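Local coordinates for walker-Type ATPase (PDB 2QEN), which is of unknown cellular function but binds ADP and magnesium through a Walker-type P-loop fold and is probably an ATPase, at residues A[25-28]-A[33-36]; A[43-48]-A[133-138]. The protein carries 1 engineered substitution. All coordinates share one frame; numbering follows the deposited sequence.

Helix 18-30 comes first in the chain. It turns back within a few residues, and strand 33-37 meets it at contact 1, which closes a short helix-to-strand loop. The chain then passes through the P-loop into helix 44-54, so contact 2 opens only after contact 1 has closed. The two lie in series and do not nest or cross. Contact 2 closes a far longer loop, with 84 residues between its segments, and ties helix 44-54 to strand 130-135. Both contacts reach the same parallel sheet, in strand order 2-3-4-1-5. They lie about 12 Å apart, centre to centre, and Leu36 packs against Lys44 and Leu47 where they meet.

Contact 1. Residues A[25-28]-A[33-36]; sequences EESL and LTLL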
ATOM      1  N   GLU A  25       2.286 -15.987   4.680  1.00 28.59           N
ATOM      2  CA  GLU A  25       1.691 -17.298   4.987  1.00 29.73           C
ATOM      3  C   GLU A  25       1.802 -17.623   6.464  1.00 29.38           C
ATOM      4  O   GLU A  25       0.825 -18.075   7.074  1.00 29.44           O
ATOM      5  CB  GLU A  25       2.375 -18.427   4.202  1.00 29.54           C
ATOM      6  CG  GLU A  25       1.971 -18.513   2.740  1.00 32.15           C
ATOM      7  CD  GLU A  25       2.488 -19.761   2.031  1.00 32.75           C
ATOM      8  OE1 GLU A  25       2.925 -20.726   2.709  1.00 36.39           O
ATOM      9  OE2 GLU A  25       2.455 -19.770   0.779  1.00 35.99           O
ATOM     10  N   GLU A  26       2.994 -17.405   7.022  1.00 28.89           N
ATOM     11  CA  GLU A  26       3.268 -17.631   8.439  1.00 29.19           C
ATOM     12  C   GLU A  26       2.378 -16.764   9.335  1.00 28.49           C
ATOM     13  O   GLU A  26       1.839 -17.240  10.330  1.00 28.01           O
ATOM     14  CB  GLU A  26       4.757 -17.413   8.751  1.00 28.93           C
ATOM     15  CG  GLU A  26       5.687 -18.485   8.162  1.00 30.79           C
ATOM     16  CD  GLU A  26       7.193 -18.247   8.428  1.00 31.00           C
ATOM     17  OE1 GLU A  26       7.581 -17.114   8.784  1.00 32.25           O
ATOM     18  OE2 GLU A  26       7.991 -19.206   8.276  1.00 32.14           O
ATOM     19  N   SER A  27       2.196 -15.501   8.962  1.00 28.20           N
ATOM     20  CA  SER A  27       1.377 -14.603   9.758  1.00 28.38           C
ATOM     21  C   SER A  27      -0.094 -15.026   9.794  1.00 28.61           C
ATOM     22  O   SER A  27      -0.735 -14.998  10.852  1.00 28.01           O
ATOM     23  CB  SER A  27       1.502 -13.164   9.269  1.00 27.78           C
ATOM     24  OG  SER A  27       0.808 -12.313  10.160  1.00 27.33           O
ATOM     25  N   LEU A  28      -0.619 -15.414   8.634  1.00 29.51           N
ATOM     26  CA  LEU A  28      -1.972 -15.968   8.554  1.00 30.26           C
ATOM     27  C   LEU A  28      -2.144 -17.192   9.455  1.00 30.43           C
ATOM     28  O   LEU A  28      -3.140 -17.285  10.180  1.00 30.24           O
ATOM     29  CB  LEU A  28      -2.365 -16.269   7.112  1.00 30.12           C
ATOM     30  CG  LEU A  28      -3.130 -15.127   6.438  1.00 31.28           C
ATOM     31  CD1 LEU A  28      -2.210 -13.982   6.000  1.00 31.43           C
ATOM     32  CD2 LEU A  28      -3.939 -15.645   5.268  1.00 30.37           C
ATOM     33  N   LEU A  33      -5.643 -11.703  12.180  1.00 30.03           N
ATOM     34  CA  LEU A  33      -5.472 -10.405  11.554  1.00 29.95           C
ATOM     35  C   LEU A  33      -3.974 -10.168  11.247  1.00 29.61           C
ATOM     36  O   LEU A  33      -3.120 -10.344  12.124  1.00 29.57           O
ATOM     37  CB  LEU A  33      -5.964  -9.320  12.520  1.00 30.33           C
ATOM     38  CG  LEU A  33      -6.663  -8.025  12.085  1.00 31.14           C
ATOM     39  CD1 LEU A  33      -6.444  -6.938  13.135  1.00 31.65           C
ATOM     40  CD2 LEU A  33      -6.274  -7.531  10.730  1.00 31.51           C
ATOM     41  N   THR A  34      -3.678  -9.740  10.023  1.00 28.86           N
ATOM     42  CA  THR A  34      -2.297  -9.506   9.554  1.00 28.62           C
ATOM     43  C   THR A  34      -2.223  -8.120   8.922  1.00 28.14           C
ATOM     44  O   THR A  34      -3.130  -7.729   8.192  1.00 28.93           O
ATOM     45  CB  THR A  34      -1.887 -10.603   8.528  1.00 28.70           C
ATOM     46  OG1 THR A  34      -1.808 -11.860   9.198  1.00 29.63           O
ATOM     47  CG2 THR A  34      -0.537 -10.326   7.861  1.00 28.93           C
ATOM     48  N   LEU A  35      -1.163  -7.373   9.221  1.00 27.45           N
ATOM     49  CA  LEU A  35      -0.908  -6.092   8.560  1.00 26.81           C
ATOM     50  C   LEU A  35       0.223  -6.233   7.538  1.00 26.46           C
ATOM     51  O   LEU A  35       1.296  -6.752   7.858  1.00 26.93           O
ATOM     52  CB  LEU A  35      -0.600  -4.967   9.574  1.00 26.49           C
ATOM     53  CG  LEU A  35      -1.427  -4.907  10.869  1.00 27.80           C
ATOM     54  CD1 LEU A  35      -1.000  -3.750  11.764  1.00 26.94           C
ATOM     55  CD2 LEU A  35      -2.932  -4.839  10.570  1.00 28.84           C
ATOM     56  N   LEU A  36      -0.027  -5.794   6.306  1.00 25.62           N
ATOM     57  CA  LEU A  36       1.000  -5.792   5.289  1.00 24.94           C
ATOM     58  C   LEU A  36       1.463  -4.355   5.038  1.00 24.90           C
ATOM     59  O   LEU A  36       0.701  -3.530   4.534  1.00 25.11           O
ATOM     60  CB  LEU A  36       0.509  -6.471   4.015  1.00 25.33           C
ATOM     61  CG  LEU A  36       1.536  -6.644   2.895  1.00 24.34           C
ATOM     62  CD1 LEU A  36       2.461  -7.789   3.237  1.00 22.89           C
ATOM     63  CD2 LEU A  36       0.828  -6.900   1.566  1.00 23.94           C
TER
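Ser27 of helix 18-30 and Thr34 of strand 33-37 join a helix to the first strand in the chain, an inner one of the parallel sheet, ahead of the P-loop. Two hydroxyls make the link. Ser27 OG and Thr34 OG1 lie 2.8 Å apart and form a hydrogen bond in which either may be the donor. With chi1 at -174° the hydroxyl of Ser27 extends opposite its backbone N and reaches out to the strand. Thr34 meets it with both branches. Its methyl CG2 lies 3.3 Å from Ser27 OG and makes an apolar contact of 3.8 Å with Ser27 CB. All of this is buried. The sheet is that of a P-loop NTPase: the backbone of Thr34 is hydrogen-bonded to Ile167 and Leu169 of strand 165-171, while the backbones of Leu33 and Leu35 are hydrogen-bonded to strand 196-199. Leu28 adds a lighter touch. Its side chain runs at about a right angle to that of Thr34, and its CD1 comes to 3.9 Å from Thr34 OG1. The same leucine also packs on Ile168, and its carbonyl O accepts a hydrogen bond from Lys166 NZ.

Contact 2. Residues A[43-48]-A[133-138]; sequences GKSSLL and AFDEAQ. With MG (magnesium ion), chain B; ADP (adenosine-5'-diphosphate), chain C.
Ser45 OG donates a very short hydrogen bond, 2.5 Å, to Asp135 OD2. The same Ser45 OG binds the magnesium ion at 2.3 Å. ADP O2B and four waters complete six ligands. Neither acid touches the metal directly. Water 1 donates to both Asp135 OD1 and Glu136 OE2, and water 3 links Glu136 OE2 to ADP O3B, so the carboxylates act from the second shell. Thr170 OG1 also bonds Asp135 OD1. Gln138 NE2 donates to the anti lone pair of Glu136 OE1, which lies 11° out of the amide plane of Gln138. This helps fix the carboxylate's rotation.

The phosphates are gripped mainly by N-H groups. ADP O1B takes bonds from Gly43 N, Lys44 N and Lys44 NZ, the last at 2.9 Å. Ser45 N donates to ADP O2B, the metal-bound oxygen. Ser46 N and OG both bond ADP O1A. The lysine chain bends at chi3 (-71°) and chi4 (-56°), curling its amine back over the phosphate. There NZ also meets Gly38 O and Ser172 OG; the latter bonds Glu136 OE2 too, which at 4.3 Å from Lys44 NZ is too far for a salt bridge. A methionine in place of Lys44 would probably leave ADP O1B without its charged amine and Gly38 O without that mate.

Apolar packing is small: Leu48 CD2 rests on Ala133 CB at 3.7 Å. The arrangement is that of a Walker A P-loop, facing acids consistent with Walker B at the end of strand 130-135.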
ATOM      1  N   GLY A  43       5.538  -2.513  -3.618  1.00 26.24           N
ATOM      2  CA  GLY A  43       5.034  -3.771  -4.164  1.00 26.56           C
ATOM      3  C   GLY A  43       4.018  -4.555  -3.335  1.00 26.13           C
ATOM      4  O   GLY A  43       3.879  -5.761  -3.543  1.00 25.88           O
ATOM      5  N   LYS A  44       3.310  -3.886  -2.416  1.00 25.89           N
ATOM      6  CA  LYS A  44       2.302  -4.545  -1.544  1.00 25.62           C
ATOM      7  C   LYS A  44       1.079  -5.082  -2.279  1.00 26.19           C
ATOM      8  O   LYS A  44       0.687  -6.241  -2.074  1.00 26.48           O
ATOM      9  CB  LYS A  44       1.820  -3.614  -0.403  1.00 26.55           C
ATOM     10  CG  LYS A  44       2.913  -2.994   0.481  1.00 24.26           C
ATOM     11  CD  LYS A  44       2.306  -2.113   1.577  1.00 24.22           C
ATOM     12  CE  LYS A  44       1.712  -0.806   1.040  1.00 22.43           C
ATOM     13  NZ  LYS A  44       2.706   0.050   0.246  1.00 19.73           N
ATOM     14  N   SER A  45       0.441  -4.251  -3.111  1.00 26.28           N
ATOM     15  CA  SER A  45      -0.716  -4.735  -3.886  1.00 26.12           C
ATOM     16  C   SER A  45      -0.363  -5.927  -4.770  1.00 25.99           C
ATOM     17  O   SER A  45      -1.108  -6.912  -4.836  1.00 25.64           O
ATOM     18  CB  SER A  45      -1.325  -3.632  -4.742  1.00 26.66           C
ATOM     19  OG  SER A  45      -2.032  -2.721  -3.926  1.00 27.73           O
ATOM     20  N   SER A  46       0.783  -5.826  -5.435  1.00 25.54           N
ATOM     21  CA  SER A  46       1.257  -6.861  -6.345  1.00 25.88           C
ATOM     22  C   SER A  46       1.482  -8.184  -5.636  1.00 26.04           C
ATOM     23  O   SER A  46       1.027  -9.210  -6.113  1.00 25.75           O
ATOM     24  CB  SER A  46       2.546  -6.407  -7.038  1.00 25.32           C
ATOM     25  OG  SER A  46       2.320  -5.162  -7.678  1.00 25.70           O
ATOM     26  N   LEU A  47       2.186  -8.142  -4.495  1.00 26.71           N
ATOM     27  CA  LEU A  47       2.413  -9.316  -3.659  1.00 27.31           C
ATOM     28  C   LEU A  47       1.081  -9.907  -3.190  1.00 27.17           C
ATOM     29  O   LEU A  47       0.883 -11.113  -3.256  1.00 26.99           O
ATOM     30  CB  LEU A  47       3.301  -8.960  -2.459  1.00 27.77           C
ATOM     31  CG  LEU A  47       3.610 -10.083  -1.459  1.00 29.42           C
ATOM     32  CD1 LEU A  47       4.553 -11.157  -2.079  1.00 28.91           C
ATOM     33  CD2 LEU A  47       4.197  -9.517  -0.167  1.00 28.52           C
ATOM     34  N   LEU A  48       0.170  -9.042  -2.746  1.00 27.24           N
ATOM     35  CA  LEU A  48      -1.153  -9.463  -2.284  1.00 27.59           C
ATOM     36  C   LEU A  48      -2.006 -10.119  -3.380  1.00 27.51           C
ATOM     37  O   LEU A  48      -2.615 -11.163  -3.124  1.00 28.03           O
ATOM     38  CB  LEU A  48      -1.905  -8.301  -1.614  1.00 27.13           C
ATOM     39  CG  LEU A  48      -3.230  -8.650  -0.931  1.00 28.92           C
ATOM     40  CD1 LEU A  48      -3.070  -9.785   0.110  1.00 26.78           C
ATOM     41  CD2 LEU A  48      -3.844  -7.405  -0.308  1.00 28.05           C
ATOM     42  N   ALA A 133      -9.138  -9.202   2.169  1.00 30.08           N
ATOM     43  CA  ALA A 133      -8.056  -8.216   2.204  1.00 30.06           C
ATOM     44  C   ALA A 133      -8.536  -6.802   1.891  1.00 29.78           C
ATOM     45  O   ALA A 133      -9.245  -6.566   0.917  1.00 29.32           O
ATOM     46  CB  ALA A 133      -6.937  -8.617   1.272  1.00 30.16           C
ATOM     47  N   PHE A 134      -8.146  -5.873   2.752  1.00 29.56           N
ATOM     48  CA  PHE A 134      -8.438  -4.463   2.578  1.00 29.40           C
ATOM     49  C   PHE A 134      -7.142  -3.735   2.189  1.00 29.15           C
ATOM     50  O   PHE A 134      -6.221  -3.594   2.992  1.00 28.23           O
ATOM     51  CB  PHE A 134      -9.041  -3.885   3.866  1.00 29.41           C
ATOM     52  CG  PHE A 134     -10.407  -4.439   4.213  1.00 31.47           C
ATOM     53  CD1 PHE A 134     -10.534  -5.595   4.984  1.00 32.06           C
ATOM     54  CD2 PHE A 134     -11.566  -3.799   3.777  1.00 33.59           C
ATOM     55  CE1 PHE A 134     -11.781  -6.114   5.311  1.00 32.45           C
ATOM     56  CE2 PHE A 134     -12.844  -4.310   4.106  1.00 34.06           C
ATOM     57  CZ  PHE A 134     -12.948  -5.466   4.873  1.00 33.12           C
ATOM     58  N   ASP A 135      -7.075  -3.288   0.943  1.00 29.37           N
ATOM     59  CA  ASP A 135      -5.896  -2.598   0.448  1.00 29.77           C
ATOM     60  C   ASP A 135      -5.977  -1.135   0.815  1.00 29.34           C
ATOM     61  O   ASP A 135      -6.965  -0.473   0.503  1.00 29.60           O
ATOM     62  CB  ASP A 135      -5.767  -2.762  -1.074  1.00 30.39           C
ATOM     63  CG  ASP A 135      -4.315  -2.891  -1.528  1.00 32.74           C
ATOM     64  OD1 ASP A 135      -3.372  -2.700  -0.694  1.00 33.22           O
ATOM     65  OD2 ASP A 135      -4.120  -3.214  -2.720  1.00 35.72           O
ATOM     66  N   GLU A 136      -4.944  -0.647   1.503  1.00 29.19           N
ATOM     67  CA  GLU A 136      -4.888   0.731   2.017  1.00 28.38           C
ATOM     68  C   GLU A 136      -6.050   0.987   2.981  1.00 27.40           C
ATOM     69  O   GLU A 136      -6.816   1.959   2.842  1.00 27.25           O
ATOM     70  CB  GLU A 136      -4.845   1.774   0.880  1.00 28.83           C
ATOM     71  CG  GLU A 136      -3.693   1.629  -0.142  1.00 29.67           C
ATOM     72  CD  GLU A 136      -2.295   1.913   0.413  1.00 31.79           C
ATOM     73  OE1 GLU A 136      -2.167   2.500   1.512  1.00 33.25           O
ATOM     74  OE2 GLU A 136      -1.303   1.546  -0.268  1.00 32.72           O
ATOM     75  N   ALA A 137      -6.120   0.127   3.991  1.00 26.24           N
ATOM     76  CA  ALA A 137      -7.214   0.082   4.951  1.00 25.37           C
ATOM     77  C   ALA A 137      -7.307   1.321   5.858  1.00 25.14           C
ATOM     78  O   ALA A 137      -8.316   1.528   6.539  1.00 24.34           O
ATOM     79  CB  ALA A 137      -7.111  -1.203   5.782  1.00 24.81           C
ATOM     80  N   GLN A 138      -6.274   2.162   5.851  1.00 25.21           N
ATOM     81  CA  GLN A 138      -6.323   3.409   6.622  1.00 25.34           C
ATOM     82  C   GLN A 138      -7.421   4.352   6.107  1.00 26.01           C
ATOM     83  O   GLN A 138      -7.873   5.241   6.842  1.00 26.54           O
ATOM     84  CB  GLN A 138      -4.950   4.112   6.678  1.00 25.13           C
ATOM     85  CG  GLN A 138      -4.488   4.751   5.376  1.00 24.43           C
ATOM     86  CD  GLN A 138      -3.722   3.793   4.471  1.00 23.89           C
ATOM     87  OE1 GLN A 138      -3.668   2.590   4.715  1.00 23.90           O
ATOM     88  NE2 GLN A 138      -3.124   4.336   3.422  1.00 22.53           N
TER
HETATM   89 MG    MG B 910      -1.192  -0.678  -3.264  1.00 33.89          MG
HETATM   90  PB  ADP C 999       2.132  -0.632  -3.445  1.00 25.32           P
HETATM   91  O1B ADP C 999       3.145  -1.097  -2.427  1.00 26.10           O
HETATM   92  O2B ADP C 999       0.841  -1.416  -3.363  1.00 25.79           O
HETATM   93  O3B ADP C 999       1.902   0.855  -3.507  1.00 26.33           O
HETATM   94  PA  ADP C 999       2.314  -1.913  -6.103  1.00 26.61           P
HETATM   95  O1A ADP C 999       2.132  -3.357  -5.714  1.00 25.17           O
HETATM   96  O2A ADP C 999       1.238  -1.193  -6.854  1.00 22.84           O
HETATM   97  O3A ADP C 999       2.828  -1.004  -4.847  1.00 26.10           O
HETATM   98  O5' ADP C 999       3.679  -1.894  -6.970  1.00 26.65           O
HETATM   99  C5' ADP C 999       4.064  -0.796  -7.803  1.00 25.42           C
HETATM  100  C4' ADP C 999       4.402  -1.350  -9.193  1.00 26.73           C
HETATM  101  O4' ADP C 999       5.720  -1.931  -9.196  1.00 25.55           O
HETATM  102  C3' ADP C 999       3.498  -2.481  -9.683  1.00 26.32           C
HETATM  103  O3' ADP C 999       2.401  -2.010 -10.457  1.00 27.79           O
HETATM  104  C2' ADP C 999       4.389  -3.274 -10.584  1.00 26.33           C
HETATM  105  O2' ADP C 999       4.586  -2.461 -11.737  1.00 25.75           O
HETATM  106  C1' ADP C 999       5.725  -3.171  -9.912  1.00 24.43           C
HETATM  107  N9  ADP C 999       6.115  -4.239  -8.964  1.00 24.15           N
HETATM  108  C8  ADP C 999       5.977  -4.176  -7.627  1.00 23.37           C
HETATM  109  N7  ADP C 999       6.504  -5.269  -7.026  1.00 23.56           N
HETATM  110  C5  ADP C 999       6.994  -6.061  -7.997  1.00 23.88           C
HETATM  111  C6  ADP C 999       7.680  -7.368  -8.065  1.00 23.98           C
HETATM  112  N6  ADP C 999       7.959  -8.066  -6.941  1.00 23.88           N
HETATM  113  N1  ADP C 999       8.026  -7.839  -9.290  1.00 23.78           N
HETATM  114  C2  ADP C 999       7.745  -7.166 -10.410  1.00 23.87           C
HETATM  115  N3  ADP C 999       7.145  -5.960 -10.427  1.00 24.64           N
HETATM  116  C4  ADP C 999       6.744  -5.370  -9.275  1.00 24.21           C
HETATM  117  O   HOH W   1      -1.278  -1.193  -1.178  1.00 21.90           O
HETATM  118  O   HOH W   2      -3.175   0.005  -3.466  1.00 23.57           O
HETATM  119  O   HOH W   3      -0.723   1.480  -3.010  1.00 18.99           O
HETATM  120  O   HOH W   4      -1.021  -0.280  -5.339  1.00 21.83           O